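Local coordinates for protein glycerol dehydrogenase (Schizosaccharomyces pombe, PDB 1TA9) that probably catalyses the zinc-dependent, NAD(+)-linked oxidation of glycerol to dihydroxyacetone, as an iron-containing alcohol dehydrogenase family enzyme involved in glycerol assimilation, at residues Ser186-Ile191 with Leu304-Gly309; Asp63-Ser68 with Ser250-Val255; Ala161-His166 with Ser202-Asn207; Trp237-Ser242 with Gly310-His315. One frame throughout, in Å; residues are numbered along the deposited sequence.

Overall arrangement
Contacts 1 and 4 lie at the active site, contact 3 on the surface beside the coenzyme site, and contact 2, with strand 64-67, at the subunit interface. Segment 161-166 of contact 3 belongs to the nucleotide-binding, parallel-sheet part, while contact 4 joins helices 223-245 and 313-322 at the zinc; their centres are about 23 Å apart. Contact 1 ties the hairpin of strands 188-192 and 198-203 to the end of helix 289-307, its centre about 11 Å from that of contact 3 and about 12 Å from that of contact 4. Along the chain its segments alternate with those of every other contact, so distant sequence parts interlock around it, next to the substrate and metal sites.

Contact 1: residues Ser186-Ile191 with Leu304-Gly309; sequences SSLSVI and LGFENG
Glu-307 has CG anti to its backbone N (chi1 -170°) and an extended chain beyond, so its carboxylate is carried from the last turn of helix 289-307 straight to the backbone of Ser-186 and Ser-187. Ser-187 turns OG beside its own N (chi1 -51°), and Phe-306 has an unusual, unstaggered chi1 of 99° that swings its ring round toward Leu-188. The carboxylate uses both oxygens. Glu-307 OE1 accepts from Ser-187 OG at 2.8 Å, although that hydroxyl is crowded by an atom elsewhere and less surely placed, and a weak bond reaches the same OE1 from Ser-187 N at 3.3 Å. Glu-307 OE2 lies 3.2 Å from Ser-186 CA and takes a hydrogen bond from Asn-207 ND2. Serine suits position 187 because a short hydroxyl can double the grip of its own amide on one oxygen. Beside this polar pair, Leu-188 and Phe-306 meet tip to tip, Leu-188 CD1 arriving at the ring edge 3.9 Å from Phe-306 CE1. Ser-186 CB packs obliquely 3.6 Å from Phe-306 CZ, while its OG turns to Ala-183 O. An alanine in place of Glu-307 would probably loosen the 186-188 segment, losing the carboxylate that gathers Ser-187 and Asn-207. Ser-186 and Leu-188 probably bind NAD(+), and the Phe-306 side chain lies about 4 Å from a bound glycerol, so the contact probably lines the cleft. Its buried carboxylate, met by neutral N-H and O-H donors, could well remain ionised while fixing the backbone that leads into strand 188-192.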
loop_
_atom_site.group_PDB
_atom_site.type_symbol
_atom_site.label_atom_id
_atom_site.label_comp_id
_atom_site.label_asym_id
_atom_site.label_seq_id
_atom_site.Cartn_x
_atom_site.Cartn_y
_atom_site.Cartn_z
ATOM N N SER B 186 34.604 13.965 -17.633
ATOM C CA SER B 186 34.766 12.994 -18.709
ATOM C C SER B 186 36.089 12.921 -19.456
ATOM O O SER B 186 36.877 13.871 -19.484
ATOM C CB SER B 186 33.642 13.161 -19.732
ATOM O OG SER B 186 33.871 14.288 -20.553
ATOM N N SER B 187 36.299 11.766 -20.077
ATOM C CA SER B 187 37.491 11.483 -20.863
ATOM C C SER B 187 37.193 11.831 -22.314
ATOM O O SER B 187 37.976 11.516 -23.208
ATOM C CB SER B 187 37.832 9.997 -20.779
ATOM O OG SER B 187 37.866 9.553 -19.438
ATOM N N LEU B 188 36.049 12.468 -22.540
ATOM C CA LEU B 188 35.636 12.835 -23.890
ATOM C C LEU B 188 35.939 14.283 -24.233
ATOM O O LEU B 188 36.225 15.106 -23.365
ATOM C CB LEU B 188 34.131 12.625 -24.080
ATOM C CG LEU B 188 33.410 11.390 -23.538
ATOM C CD1 LEU B 188 32.018 11.347 -24.154
ATOM C CD2 LEU B 188 34.171 10.129 -23.878
ATOM N N SER B 189 35.849 14.576 -25.522
ATOM C CA SER B 189 36.058 15.917 -26.043
ATOM C C SER B 189 35.211 16.043 -27.294
ATOM O O SER B 189 35.462 15.371 -28.297
ATOM C CB SER B 189 37.531 16.152 -26.376
ATOM O OG SER B 189 38.267 16.429 -25.198
ATOM N N VAL B 190 34.192 16.892 -27.223
ATOM C CA VAL B 190 33.304 17.098 -28.354
ATOM C C VAL B 190 34.047 17.853 -29.443
ATOM O O VAL B 190 34.601 18.927 -29.200
ATOM C CB VAL B 190 32.067 17.880 -27.919
ATOM N N ILE B 191 34.069 17.275 -30.639
ATOM C CA ILE B 191 34.734 17.891 -31.780
ATOM C C ILE B 191 33.676 18.415 -32.746
ATOM O O ILE B 191 32.843 17.655 -33.243
ATOM C CB ILE B 191 35.627 16.877 -32.525
ATOM C CG1 ILE B 191 36.655 16.278 -31.561
ATOM C CG2 ILE B 191 36.316 17.557 -33.702
ATOM C CD1 ILE B 191 37.559 17.303 -30.894
ATOM N N LEU B 304 29.953 10.803 -13.930
ATOM C CA LEU B 304 30.257 9.384 -13.777
ATOM C C LEU B 304 29.087 8.527 -14.245
ATOM O O LEU B 304 29.281 7.423 -14.755
ATOM C CB LEU B 304 30.559 9.052 -12.316
ATOM C CG LEU B 304 31.810 9.662 -11.688
ATOM C CD1 LEU B 304 31.867 9.269 -10.212
ATOM C CD2 LEU B 304 33.044 9.171 -12.431
ATOM N N GLY B 305 27.876 9.047 -14.062
ATOM C CA GLY B 305 26.675 8.329 -14.457
ATOM C C GLY B 305 26.539 8.129 -15.953
ATOM O O GLY B 305 26.065 7.087 -16.400
ATOM N N PHE B 306 26.953 9.117 -16.739
ATOM C CA PHE B 306 26.850 8.990 -18.186
ATOM C C PHE B 306 28.040 8.241 -18.795
ATOM O O PHE B 306 27.857 7.375 -19.646
ATOM C CB PHE B 306 26.672 10.377 -18.837
ATOM C CG PHE B 306 27.934 10.970 -19.409
ATOM C CD1 PHE B 306 28.460 10.503 -20.611
ATOM C CD2 PHE B 306 28.583 12.012 -18.754
ATOM C CE1 PHE B 306 29.615 11.068 -21.152
ATOM C CE2 PHE B 306 29.738 12.582 -19.289
ATOM C CZ PHE B 306 30.255 12.107 -20.491
ATOM N N GLU B 307 29.253 8.547 -18.348
ATOM C CA GLU B 307 30.425 7.890 -18.916
ATOM C C GLU B 307 30.498 6.397 -18.591
ATOM O O GLU B 307 30.959 5.596 -19.413
ATOM C CB GLU B 307 31.712 8.592 -18.464
ATOM C CG GLU B 307 32.953 8.108 -19.209
ATOM C CD GLU B 307 34.194 8.951 -18.939
ATOM O OE1 GLU B 307 35.236 8.683 -19.573
ATOM O OE2 GLU B 307 34.139 9.874 -18.099
ATOM N N ASN B 308 30.043 6.020 -17.400
ATOM C CA ASN B 308 30.063 4.622 -17.007
ATOM C C ASN B 308 28.827 3.897 -17.487
ATOM O O ASN B 308 28.743 2.667 -17.430
ATOM C CB ASN B 308 30.234 4.513 -15.501
ATOM C CG ASN B 308 31.651 4.822 -15.082
ATOM O OD1 ASN B 308 32.576 4.077 -15.414
ATOM N ND2 ASN B 308 31.839 5.934 -14.381
ATOM N N GLY B 309 27.871 4.685 -17.966
ATOM C CA GLY B 309 26.656 4.140 -18.534
ATOM C C GLY B 309 26.838 4.425 -20.014
ATOM O O GLY B 309 27.614 3.747 -20.693
#

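Contact 2: residues Asp63-Ser68 with Ser250-Val255; sequences DRIFTS and SFAGGV
Strand 64-67 is an interface strand: it pairs antiparallel with a strand of the second subunit, and here it is also braced within its own chain by the turn-containing loop between helices 223-245 and 258-284. A single beta bridge joins Arg-64 to Val-255. Val-255 N donates to Asp-63 O at 2.9 Å, approaching from above the carbonyl plane, and Ile-65 N returns a weak bond to Val-255 O at 3.4 Å. The loop is shaped by a type I turn from Ser-250 to Gly-253 and by an ST turn, in which Ser-250 OG accepts from Ala-252 N at 3.0 Å. Gly-253 has a positive phi (100°), which comes easily to a residue without CB. At Gly-254 a CB would run into Asp-63 O, whereas the CA itself makes a C-H...O contact with that oxygen at 3.3 Å. Apolar branches close the other end. Ile-65, with CG2 anti to its backbone N, sets that methyl 4.1 Å from Ala-252 CB, which also meets Thr-67 CG2 at 3.9 Å; a small alanine fits between these two branched side chains. Thr-67 OG1 itself binds Asn-207, and the guanidinium of Arg-64 forms a salt bridge with Glu-296 of the second subunit. A water knits strand and loop together, donating to Ile-65 O and Val-255 O and accepting from Ser-250 OG. With direct strand-to-loop bonds so few, one of them weak, this three-bonded water probably supplies much of the polar cohesion, satisfying two backbone carbonyls and a hydroxyl at once.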
loop_
_atom_site.group_PDB
_atom_site.type_symbol
_atom_site.label_atom_id
_atom_site.label_comp_id
_atom_site.label_asym_id
_atom_site.label_seq_id
_atom_site.Cartn_x
_atom_site.Cartn_y
_atom_site.Cartn_z
ATOM N N ASP B 63 34.981 -6.870 -20.880
ATOM C CA ASP B 63 35.107 -6.766 -19.432
ATOM C C ASP B 63 34.179 -5.701 -18.850
ATOM O O ASP B 63 33.726 -4.811 -19.567
ATOM C CB ASP B 63 36.559 -6.440 -19.070
ATOM C CG ASP B 63 37.533 -7.498 -19.564
ATOM O OD1 ASP B 63 37.293 -8.696 -19.299
ATOM O OD2 ASP B 63 38.536 -7.136 -20.214
ATOM N N ARG B 64 33.897 -5.813 -17.551
ATOM C CA ARG B 64 33.053 -4.856 -16.839
ATOM C C ARG B 64 34.007 -3.750 -16.397
ATOM O O ARG B 64 34.928 -3.996 -15.605
ATOM C CB ARG B 64 32.405 -5.519 -15.621
ATOM C CG ARG B 64 31.434 -4.629 -14.869
ATOM C CD ARG B 64 30.860 -5.318 -13.631
ATOM N NE ARG B 64 30.204 -6.587 -13.956
ATOM C CZ ARG B 64 29.147 -7.071 -13.307
ATOM N NH1 ARG B 64 28.620 -8.235 -13.665
ATOM N NH2 ARG B 64 28.600 -6.381 -12.311
ATOM N N ILE B 65 33.780 -2.539 -16.897
ATOM C CA ILE B 65 34.670 -1.415 -16.618
ATOM C C ILE B 65 34.038 -0.173 -15.997
ATOM O O ILE B 65 32.975 0.274 -16.421
ATOM C CB ILE B 65 35.373 -0.967 -17.927
ATOM C CG1 ILE B 65 36.110 -2.152 -18.553
ATOM C CG2 ILE B 65 36.316 0.196 -17.648
ATOM C CD1 ILE B 65 36.704 -1.861 -19.928
ATOM N N PHE B 66 34.718 0.377 -14.996
ATOM C CA PHE B 66 34.288 1.598 -14.323
ATOM C C PHE B 66 35.466 2.550 -14.472
ATOM O O PHE B 66 36.623 2.150 -14.299
ATOM C CB PHE B 66 33.990 1.334 -12.843
ATOM C CG PHE B 66 33.602 2.568 -12.067
ATOM C CD1 PHE B 66 34.571 3.350 -11.444
ATOM C CD2 PHE B 66 32.266 2.948 -11.961
ATOM C CE1 PHE B 66 34.214 4.498 -10.722
ATOM C CE2 PHE B 66 31.895 4.091 -11.246
ATOM C CZ PHE B 66 32.868 4.867 -10.625
ATOM N N THR B 67 35.178 3.802 -14.807
ATOM C CA THR B 67 36.226 4.791 -15.015
ATOM C C THR B 67 35.907 6.065 -14.235
ATOM O O THR B 67 34.743 6.431 -14.077
ATOM C CB THR B 67 36.374 5.090 -16.530
ATOM O OG1 THR B 67 37.534 5.898 -16.756
ATOM C CG2 THR B 67 35.141 5.799 -17.059
ATOM N N SER B 68 36.937 6.741 -13.739
ATOM C CA SER B 68 36.699 7.944 -12.951
ATOM C C SER B 68 37.905 8.850 -12.771
ATOM O O SER B 68 39.043 8.460 -13.041
ATOM C CB SER B 68 36.197 7.521 -11.561
ATOM O OG SER B 68 36.238 8.588 -10.629
ATOM N N SER B 250 29.339 0.322 -22.838
ATOM C CA SER B 250 29.293 1.591 -22.121
ATOM C C SER B 250 30.303 2.578 -22.681
ATOM O O SER B 250 31.155 2.221 -23.494
ATOM C CB SER B 250 29.604 1.372 -20.641
ATOM O OG SER B 250 30.995 1.144 -20.463
ATOM N N PHE B 251 30.210 3.824 -22.231
ATOM C CA PHE B 251 31.147 4.844 -22.679
ATOM C C PHE B 251 32.487 4.672 -21.969
ATOM O O PHE B 251 33.414 5.453 -22.179
ATOM C CB PHE B 251 30.576 6.242 -22.433
ATOM C CG PHE B 251 29.952 6.862 -23.657
ATOM C CD1 PHE B 251 29.004 6.162 -24.400
ATOM C CD2 PHE B 251 30.330 8.129 -24.081
ATOM C CE1 PHE B 251 28.444 6.715 -25.549
ATOM C CE2 PHE B 251 29.774 8.693 -25.231
ATOM C CZ PHE B 251 28.830 7.982 -25.966
ATOM N N ALA B 252 32.573 3.645 -21.124
ATOM C CA ALA B 252 33.805 3.329 -20.403
ATOM C C ALA B 252 34.542 2.252 -21.197
ATOM O O ALA B 252 35.684 1.905 -20.889
ATOM C CB ALA B 252 33.492 2.823 -18.997
ATOM N N GLY B 253 33.866 1.709 -22.208
ATOM C CA GLY B 253 34.478 0.704 -23.062
ATOM C C GLY B 253 34.151 -0.759 -22.820
ATOM O O GLY B 253 34.731 -1.632 -23.468
ATOM N N GLY B 254 33.234 -1.048 -21.904
ATOM C CA GLY B 254 32.899 -2.438 -21.640
ATOM C C GLY B 254 31.466 -2.607 -21.184
ATOM O O GLY B 254 30.611 -1.761 -21.469
ATOM N N VAL B 255 31.194 -3.709 -20.493
ATOM C CA VAL B 255 29.858 -3.959 -19.976
ATOM C C VAL B 255 29.645 -2.961 -18.846
ATOM O O VAL B 255 30.561 -2.695 -18.064
ATOM C CB VAL B 255 29.727 -5.391 -19.408
ATOM C CG1 VAL B 255 28.361 -5.568 -18.743
ATOM C CG2 VAL B 255 29.905 -6.410 -20.522
HETATM O O HOH W 1 31.906 -0.581 -18.830
#

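Contact 3: residues Ala161-His166 with Ser202-Asn207; sequences AKYIAH and SFYPLN
Tyr-204 lays its aromatic ring along helix segment 161-166, overlapping the side chains of Lys-162 and His-166 and reaching the backbone of Tyr-163 with its tip. CG stands anti to its own carbonyl carbon (chi1 -73°), which directs the ring at the helix. One edge of the ring lies over a face of the His-166 imidazole, off toward the rim, where Tyr-204 CD1 lies 3.6 Å from His-166 CG. The two planes are inclined at 57°, so the pair is oblique. The other side of the ring places CE2 3.8 Å from Lys-162 CB, and between them the hydroxyl OH comes 3.2 Å from Tyr-163 CA and sits at the edge of the Tyr-163 ring. His-166 (chi1 176°) has a second neighbour, its CE1 lying 3.7 Å from Pro-205 CD; the flat imidazole thus fits against both residues. Tyrosine suits the place because it is long enough to reach from Lys-162 to His-166 and on to the backbone of Tyr-163. An alanine at Tyr-204 would probably lose the packing on His-166 and Lys-162 CB and loosen the hairpin end against the helix. No hydrogen bond crosses this contact; Lys-162, fully extended, carries NZ beyond it to Ser-186 O. Helix 155-167 begins with residues that probably bind NAD(+) and packs Lys-162 and Ile-164 on strands 172-176 and 148-153 of the parallel sheet, while Tyr-163 turns to helix 132-139. Tyr-204 follows strand 198-203 and hydrogen-bonds its backbone to that of Ser-187, so the contact joins the hairpin to the Rossmann-like part near the second subunit.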
loop_
_atom_site.group_PDB
_atom_site.type_symbol
_atom_site.label_atom_id
_atom_site.label_comp_id
_atom_site.label_asym_id
_atom_site.label_seq_id
_atom_site.Cartn_x
_atom_site.Cartn_y
_atom_site.Cartn_z
ATOM N N ALA B 161 42.521 22.210 -21.983
ATOM C CA ALA B 161 43.408 21.748 -20.922
ATOM C C ALA B 161 43.667 20.246 -21.024
ATOM O O ALA B 161 44.801 19.792 -20.864
ATOM C CB ALA B 161 42.810 22.083 -19.560
ATOM N N LYS B 162 42.612 19.481 -21.291
ATOM C CA LYS B 162 42.726 18.032 -21.414
ATOM C C LYS B 162 43.597 17.667 -22.608
ATOM O O LYS B 162 44.412 16.748 -22.540
ATOM C CB LYS B 162 41.339 17.398 -21.578
ATOM C CG LYS B 162 40.433 17.550 -20.363
ATOM C CD LYS B 162 39.051 16.964 -20.619
ATOM C CE LYS B 162 38.121 17.228 -19.437
ATOM N NZ LYS B 162 36.745 16.681 -19.651
ATOM N N TYR B 163 43.411 18.393 -23.705
ATOM C CA TYR B 163 44.179 18.154 -24.920
ATOM C C TYR B 163 45.667 18.390 -24.676
ATOM O O TYR B 163 46.499 17.532 -24.969
ATOM C CB TYR B 163 43.691 19.074 -26.040
ATOM C CG TYR B 163 44.524 18.987 -27.301
ATOM C CD1 TYR B 163 44.398 17.903 -28.172
ATOM C CD2 TYR B 163 45.459 19.973 -27.608
ATOM C CE1 TYR B 163 45.188 17.806 -29.320
ATOM C CE2 TYR B 163 46.253 19.886 -28.748
ATOM C CZ TYR B 163 46.111 18.801 -29.600
ATOM O OH TYR B 163 46.893 18.717 -30.731
ATOM N N ILE B 164 45.998 19.559 -24.140
ATOM C CA ILE B 164 47.390 19.905 -23.872
ATOM C C ILE B 164 48.038 18.923 -22.898
ATOM O O ILE B 164 49.156 18.459 -23.126
ATOM C CB ILE B 164 47.496 21.341 -23.308
ATOM C CG1 ILE B 164 46.958 22.331 -24.342
ATOM C CG2 ILE B 164 48.945 21.666 -22.951
ATOM C CD1 ILE B 164 46.850 23.757 -23.840
ATOM N N ALA B 165 47.332 18.603 -21.818
ATOM C CA ALA B 165 47.846 17.673 -20.819
ATOM C C ALA B 165 48.121 16.310 -21.450
ATOM O O ALA B 165 49.151 15.683 -21.188
ATOM C CB ALA B 165 46.844 17.530 -19.673
ATOM N N HIS B 166 47.195 15.851 -22.284
ATOM C CA HIS B 166 47.364 14.568 -22.949
ATOM C C HIS B 166 48.557 14.640 -23.895
ATOM O O HIS B 166 49.362 13.716 -23.964
ATOM C CB HIS B 166 46.106 14.200 -23.735
ATOM C CG HIS B 166 46.240 12.932 -24.518
ATOM N ND1 HIS B 166 46.420 11.703 -23.919
ATOM C CD2 HIS B 166 46.243 12.704 -25.853
ATOM C CE1 HIS B 166 46.528 10.773 -24.852
ATOM N NE2 HIS B 166 46.424 11.355 -26.033
ATOM N N SER B 202 35.756 12.314 -29.195
ATOM C CA SER B 202 37.142 11.887 -29.065
ATOM C C SER B 202 37.297 11.366 -27.638
ATOM O O SER B 202 36.799 11.981 -26.693
ATOM C CB SER B 202 38.084 13.063 -29.310
ATOM N N PHE B 203 37.973 10.234 -27.484
ATOM C CA PHE B 203 38.169 9.644 -26.164
ATOM C C PHE B 203 39.630 9.643 -25.728
ATOM O O PHE B 203 40.529 9.357 -26.518
ATOM C CB PHE B 203 37.655 8.200 -26.141
ATOM C CG PHE B 203 36.177 8.068 -26.374
ATOM C CD1 PHE B 203 35.608 8.450 -27.583
ATOM C CD2 PHE B 203 35.352 7.543 -25.384
ATOM C CE1 PHE B 203 34.237 8.310 -27.807
ATOM C CE2 PHE B 203 33.979 7.398 -25.596
ATOM C CZ PHE B 203 33.422 7.782 -26.809
ATOM N N TYR B 204 39.863 9.978 -24.466
ATOM C CA TYR B 204 41.208 9.968 -23.916
ATOM C C TYR B 204 41.329 8.650 -23.163
ATOM O O TYR B 204 40.334 8.120 -22.667
ATOM C CB TYR B 204 41.412 11.152 -22.973
ATOM C CG TYR B 204 41.533 12.475 -23.693
ATOM C CD1 TYR B 204 42.612 12.730 -24.542
ATOM C CD2 TYR B 204 40.570 13.471 -23.534
ATOM C CE1 TYR B 204 42.731 13.944 -25.215
ATOM C CE2 TYR B 204 40.677 14.691 -24.203
ATOM C CZ TYR B 204 41.761 14.918 -25.042
ATOM O OH TYR B 204 41.875 16.116 -25.707
ATOM N N PRO B 205 42.546 8.097 -23.071
ATOM C CA PRO B 205 42.721 6.827 -22.364
ATOM C C PRO B 205 42.378 6.876 -20.878
ATOM O O PRO B 205 41.987 5.865 -20.298
ATOM C CB PRO B 205 44.187 6.485 -22.633
ATOM C CG PRO B 205 44.831 7.826 -22.750
ATOM C CD PRO B 205 43.833 8.600 -23.582
ATOM N N LEU B 206 42.518 8.048 -20.266
ATOM C CA LEU B 206 42.216 8.213 -18.845
ATOM C C LEU B 206 41.379 9.469 -18.621
ATOM O O LEU B 206 41.348 10.358 -19.470
ATOM C CB LEU B 206 43.514 8.320 -18.037
ATOM C CG LEU B 206 44.491 7.141 -18.097
ATOM C CD1 LEU B 206 45.846 7.575 -17.552
ATOM C CD2 LEU B 206 43.937 5.970 -17.307
ATOM N N ASN B 207 40.699 9.534 -17.478
ATOM C CA ASN B 207 39.878 10.698 -17.135
ATOM C C ASN B 207 40.762 11.785 -16.552
ATOM O O ASN B 207 41.887 11.515 -16.142
ATOM C CB ASN B 207 38.840 10.340 -16.064
ATOM C CG ASN B 207 37.708 9.498 -16.600
ATOM O OD1 ASN B 207 37.895 8.338 -16.958
ATOM N ND2 ASN B 207 36.518 10.084 -16.660
#

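Contact 4: residues Trp237-Ser242 with Gly310-His315; sequences WVETES and GLAAAH. With ZN (zinc ion), chain I.
The imidazole of His-315 is placed on several sides: Leu-311 CD2 lies over one face, offset toward the rim, the carboxylate of Glu-239 stands at the ND1 edge, and the zinc ion is bound at NE2, 2.2 Å away. Carboxylate and ring planes are only 14° apart, so the acid group lies nearly coplanar with the ring at its ND1 edge. ND1 donates to the syn lone pair of Glu-239 OE2 at 2.5 Å, a short but bent bond (138°) in which ND1 holds the proton and NE2 is left to bind the metal. Glu-239 OE1 faces the start of helix 313-322 and is met from above the carboxylate plane by two amides, Ala-312 N at 2.6 Å and His-315 N at 3.1 Å, both nearly straight. Glu-239 reaches them with CG beside its own N (chi1 -62°), and Ala-314 CB presses against its CD at 3.3 Å; the small methyls of Ala-312 and Ala-314 let the acid lie close to the backbone. OE2 has a further donor in Ser-235 OG. The helix N-terminus and these bonds would probably keep Glu-239 ionised, and its charge could polarise His-315 and strengthen its hold on zinc. Farther along, Thr-240 OG1 accepts from Gly-310 N at 3.2 Å and is hydrogen-bonded to Gly-305 O, joining the end of helix 289-307. Glu-239 is thus a second-shell residue for a zinc also bound by Asp-232 of its own helix 223-245 and by His-333, the first residue of helix 333-347, whose Gln-344 covers Glu-239 and Ser-242 and accepts from Ala-314 N.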
loop_
_atom_site.group_PDB
_atom_site.type_symbol
_atom_site.label_atom_id
_atom_site.label_comp_id
_atom_site.label_asym_id
_atom_site.label_seq_id
_atom_site.Cartn_x
_atom_site.Cartn_y
_atom_site.Cartn_z
ATOM N N TRP B 237 20.168 9.751 -16.453
ATOM C CA TRP B 237 19.459 8.538 -16.076
ATOM C C TRP B 237 18.716 7.949 -17.272
ATOM O O TRP B 237 18.751 6.739 -17.494
ATOM C CB TRP B 237 18.466 8.819 -14.942
ATOM C CG TRP B 237 17.717 7.599 -14.490
ATOM C CD1 TRP B 237 18.184 6.595 -13.686
ATOM C CD2 TRP B 237 16.375 7.244 -14.837
ATOM N NE1 TRP B 237 17.212 5.637 -13.514
ATOM C CE2 TRP B 237 16.091 6.011 -14.208
ATOM C CE3 TRP B 237 15.383 7.849 -15.622
ATOM C CZ2 TRP B 237 14.853 5.371 -14.339
ATOM C CZ3 TRP B 237 14.148 7.209 -15.752
ATOM C CH2 TRP B 237 13.898 5.982 -15.112
ATOM N N VAL B 238 18.051 8.801 -18.047
ATOM C CA VAL B 238 17.307 8.323 -19.205
ATOM C C VAL B 238 18.203 7.615 -20.213
ATOM O O VAL B 238 17.917 6.491 -20.624
ATOM C CB VAL B 238 16.577 9.475 -19.934
ATOM C CG1 VAL B 238 15.996 8.963 -21.252
ATOM C CG2 VAL B 238 15.463 10.035 -19.046
ATOM N N GLU B 239 19.296 8.264 -20.607
ATOM C CA GLU B 239 20.187 7.666 -21.594
ATOM C C GLU B 239 20.923 6.441 -21.072
ATOM O O GLU B 239 20.946 5.403 -21.736
ATOM C CB GLU B 239 21.181 8.709 -22.122
ATOM C CG GLU B 239 20.498 9.870 -22.839
ATOM C CD GLU B 239 21.473 10.806 -23.530
ATOM O OE1 GLU B 239 21.873 10.520 -24.682
ATOM O OE2 GLU B 239 21.844 11.826 -22.915
ATOM N N THR B 240 21.510 6.544 -19.884
ATOM C CA THR B 240 22.230 5.408 -19.318
ATOM C C THR B 240 21.330 4.191 -19.120
ATOM O O THR B 240 21.740 3.062 -19.399
ATOM C CB THR B 240 22.925 5.795 -17.997
ATOM O OG1 THR B 240 24.144 6.483 -18.306
ATOM C CG2 THR B 240 23.245 4.557 -17.151
ATOM N N GLU B 241 20.104 4.398 -18.649
ATOM C CA GLU B 241 19.198 3.261 -18.479
ATOM C C GLU B 241 18.950 2.608 -19.843
ATOM O O GLU B 241 18.859 1.390 -19.948
ATOM C CB GLU B 241 17.868 3.709 -17.865
ATOM C CG GLU B 241 17.919 3.902 -16.356
ATOM C CD GLU B 241 18.120 2.590 -15.614
ATOM O OE1 GLU B 241 19.107 2.469 -14.867
ATOM O OE2 GLU B 241 17.286 1.676 -15.774
ATOM N N SER B 242 18.849 3.431 -20.884
ATOM C CA SER B 242 18.617 2.940 -22.243
ATOM C C SER B 242 19.798 2.119 -22.765
ATOM O O SER B 242 19.611 1.107 -23.439
ATOM C CB SER B 242 18.354 4.119 -23.190
ATOM O OG SER B 242 18.187 3.665 -24.523
ATOM N N GLY B 310 26.155 5.451 -20.514
ATOM C CA GLY B 310 26.308 5.799 -21.910
ATOM C C GLY B 310 25.316 6.833 -22.397
ATOM O O GLY B 310 24.335 7.140 -21.717
ATOM N N LEU B 311 25.592 7.378 -23.578
ATOM C CA LEU B 311 24.717 8.356 -24.202
ATOM C C LEU B 311 23.821 7.582 -25.162
ATOM O O LEU B 311 24.178 6.490 -25.614
ATOM C CB LEU B 311 25.530 9.400 -24.978
ATOM C CG LEU B 311 26.509 10.259 -24.174
ATOM C CD1 LEU B 311 27.181 11.277 -25.093
ATOM C CD2 LEU B 311 25.756 10.966 -23.046
ATOM N N ALA B 312 22.656 8.137 -25.465
ATOM C CA ALA B 312 21.733 7.472 -26.370
ATOM C C ALA B 312 21.122 8.458 -27.363
ATOM O O ALA B 312 21.844 9.203 -28.030
ATOM C CB ALA B 312 20.638 6.761 -25.570
ATOM N N ALA B 313 19.796 8.472 -27.459
ATOM C CA ALA B 313 19.123 9.363 -28.397
ATOM C C ALA B 313 19.180 10.840 -28.022
ATOM O O ALA B 313 19.409 11.688 -28.884
ATOM C CB ALA B 313 17.674 8.934 -28.576
ATOM N N ALA B 314 18.969 11.149 -26.746
ATOM C CA ALA B 314 18.962 12.539 -26.290
ATOM C C ALA B 314 20.120 13.374 -26.832
ATOM O O ALA B 314 19.903 14.400 -27.476
ATOM C CB ALA B 314 18.953 12.591 -24.765
ATOM N N HIS B 315 21.349 12.943 -26.578
ATOM C CA HIS B 315 22.497 13.705 -27.059
ATOM C C HIS B 315 22.668 13.667 -28.569
ATOM O O HIS B 315 23.131 14.636 -29.169
ATOM C CB HIS B 315 23.772 13.249 -26.352
ATOM C CG HIS B 315 23.981 13.927 -25.035
ATOM N ND1 HIS B 315 23.152 13.715 -23.954
ATOM C CD2 HIS B 315 24.859 14.884 -24.657
ATOM C CE1 HIS B 315 23.509 14.516 -22.966
ATOM N NE2 HIS B 315 24.541 15.235 -23.367
HETATM ZN ZN ZN I . 25.675 16.694 -22.179
#